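Local atomic coordinates of YopX protein (Bacillus subtilis, PDB entry 2I2L), a protein that is of unknown function, encoded by the SPbeta prophage of its host, and forms a homodimer. Residues B[4-9]-B[66-71]. Sequence-based numbering, arbitrary orientation.
Sequences AYRVWD and YDRSIV
Arg6 and Tyr66 carry this contact, the arginine chain lying across one face of the phenol ring and reaching on over the root of that side chain. Arg6 CG, placed between the backbone N and the carbonyl carbon by a chi1 of 45°, rests on the ring near its inner end, 3.4 Å from Tyr66 CD1. Beyond it the chain bends at chi2 and chi3, and Tyr66 CB sits over the centre of the guanidinium, 3.4 Å from Arg6 CZ. The two flat groups are turned only 21° apart, but the guanidinium is centred above CB rather than above the ring.

Farther out on the ring, Ala4 CB meets Tyr66 OH at 3.6 Å, a hydroxyl that also makes a weak hydrogen bond with Trp16 NE1. The backbone of strand 5-8 runs past the ring edge, Tyr5 N lying 3.4 Å from Tyr66 CE1 near the ring plane.

The polar ends bring like charges together. Arg6 NH2 is placed over a face of the Arg68 guanidinium, with the two planes 77° apart; both groups are donors, and at 2.80 Å resolution their exact spacing is doubtful. Outside the segments, Arg6 NE is hydrogen-bonded to Tyr15 OH, and Arg6 NH2 is satisfied there too; the Tyr15 ring also meets that of Tyr66.

Strand 5-8 thus packs on the short link that leads from strand 63-65 of its own four-stranded antiparallel sheet into strand 68-74 of the five-stranded one. The neighbouring arginine charges are probably an electrostatic cost, while packing on Tyr66 and the bond to Tyr15 hold Arg6; Asp67 OD1, 5.4 Å from Arg6 NH1, is too far for a salt bridge but may offset some charge.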
# COMPACT_ATOMS: atom_id res chain seq x y z
N ALA B 4 4.33 -6.58 -4.33
CA ALA B 4 4.06 -6.14 -5.70
C ALA B 4 4.21 -4.64 -5.91
O ALA B 4 3.70 -3.82 -5.14
CB ALA B 4 2.65 -6.58 -6.13
N TYR B 5 4.93 -4.29 -6.97
CA TYR B 5 5.14 -2.90 -7.34
C TYR B 5 5.55 -2.88 -8.81
O TYR B 5 5.85 -3.93 -9.40
CB TYR B 5 6.24 -2.24 -6.49
CG TYR B 5 7.63 -2.67 -6.84
CD1 TYR B 5 8.21 -3.77 -6.23
CD2 TYR B 5 8.34 -2.03 -7.87
CE1 TYR B 5 9.46 -4.25 -6.64
CE2 TYR B 5 9.57 -2.50 -8.29
CZ TYR B 5 10.13 -3.62 -7.67
OH TYR B 5 11.33 -4.14 -8.11
N ARG B 6 5.53 -1.69 -9.39
CA ARG B 6 5.93 -1.46 -10.78
C ARG B 6 6.51 -0.05 -10.83
O ARG B 6 6.04 0.85 -10.13
CB ARG B 6 4.73 -1.58 -11.74
CG ARG B 6 3.48 -0.87 -11.26
CD ARG B 6 2.79 -0.05 -12.34
NE ARG B 6 1.68 -0.75 -12.99
CZ ARG B 6 0.47 -0.22 -13.17
NH1 ARG B 6 0.19 1.01 -12.75
NH2 ARG B 6 -0.48 -0.93 -13.77
N VAL B 7 7.55 0.15 -11.63
CA VAL B 7 8.12 1.48 -11.76
C VAL B 7 8.17 1.90 -13.21
O VAL B 7 8.53 1.12 -14.10
CB VAL B 7 9.56 1.58 -11.20
CG1 VAL B 7 9.55 1.44 -9.70
CG2 VAL B 7 10.41 0.52 -11.82
N TRP B 8 7.77 3.14 -13.44
CA TRP B 8 7.79 3.74 -14.76
C TRP B 8 9.10 4.51 -14.73
O TRP B 8 9.28 5.37 -13.87
CB TRP B 8 6.61 4.70 -14.90
CG TRP B 8 6.55 5.42 -16.20
CD1 TRP B 8 6.58 6.78 -16.38
CD2 TRP B 8 6.37 4.85 -17.50
NE1 TRP B 8 6.40 7.09 -17.71
CE2 TRP B 8 6.27 5.92 -18.42
CE3 TRP B 8 6.27 3.54 -17.98
CZ2 TRP B 8 6.08 5.72 -19.79
CZ3 TRP B 8 6.07 3.34 -19.35
CH2 TRP B 8 5.98 4.43 -20.23
N ASP B 9 10.03 4.18 -15.62
CA ASP B 9 11.32 4.84 -15.65
C ASP B 9 11.36 5.98 -16.65
O ASP B 9 12.43 6.51 -16.95
CB ASP B 9 12.42 3.85 -16.01
CG ASP B 9 12.32 3.39 -17.45
OD1 ASP B 9 13.24 2.68 -17.91
OD2 ASP B 9 11.33 3.75 -18.12
N TYR B 66 -2.39 -2.06 -9.39
CA TYR B 66 -1.46 -0.97 -9.08
C TYR B 66 -2.18 0.38 -9.25
O TYR B 66 -3.34 0.48 -8.85
CB TYR B 66 -0.24 -1.07 -10.00
CG TYR B 66 0.49 -2.41 -9.91
CD1 TYR B 66 1.58 -2.58 -9.05
CD2 TYR B 66 0.08 -3.49 -10.68
CE1 TYR B 66 2.26 -3.78 -8.97
CE2 TYR B 66 0.75 -4.71 -10.61
CZ TYR B 66 1.85 -4.85 -9.75
OH TYR B 66 2.52 -6.06 -9.69
N ASP B 67 -1.55 1.40 -9.83
CA ASP B 67 -2.25 2.68 -10.00
C ASP B 67 -2.64 3.01 -11.45
O ASP B 67 -2.28 4.06 -11.99
CB ASP B 67 -1.40 3.79 -9.41
CG ASP B 67 -1.17 3.59 -7.93
OD1 ASP B 67 -0.54 2.57 -7.59
OD2 ASP B 67 -1.63 4.44 -7.12
N ARG B 68 -3.43 2.11 -12.03
CA ARG B 68 -3.87 2.18 -13.42
C ARG B 68 -5.30 2.66 -13.71
O ARG B 68 -6.02 3.11 -12.82
CB ARG B 68 -3.69 0.80 -14.04
CG ARG B 68 -4.48 -0.26 -13.29
CD ARG B 68 -3.57 -1.24 -12.58
NE ARG B 68 -2.98 -2.21 -13.49
CZ ARG B 68 -2.57 -3.43 -13.13
NH1 ARG B 68 -2.69 -3.83 -11.87
NH2 ARG B 68 -2.05 -4.25 -14.03
N SER B 69 -5.69 2.55 -14.98
CA SER B 69 -7.03 2.94 -15.46
C SER B 69 -7.89 1.69 -15.58
O SER B 69 -7.43 0.66 -16.07
CB SER B 69 -6.95 3.61 -16.84
OG SER B 69 -6.16 4.79 -16.84
N ILE B 70 -9.14 1.76 -15.14
CA ILE B 70 -10.03 0.60 -15.24
C ILE B 70 -11.40 1.04 -15.71
O ILE B 70 -11.76 2.22 -15.62
CB ILE B 70 -10.17 -0.15 -13.88
CG1 ILE B 70 -10.64 0.79 -12.78
CG2 ILE B 70 -8.86 -0.76 -13.48
CD1 ILE B 70 -12.14 0.84 -12.61
N VAL B 71 -12.17 0.09 -16.24
CA VAL B 71 -13.51 0.40 -16.70
C VAL B 71 -14.56 -0.28 -15.82
O VAL B 71 -14.82 -1.48 -15.96
CB VAL B 71 -13.71 -0.03 -18.19
CG1 VAL B 71 -13.33 -1.50 -18.37
CG2 VAL B 71 -15.16 0.21 -18.62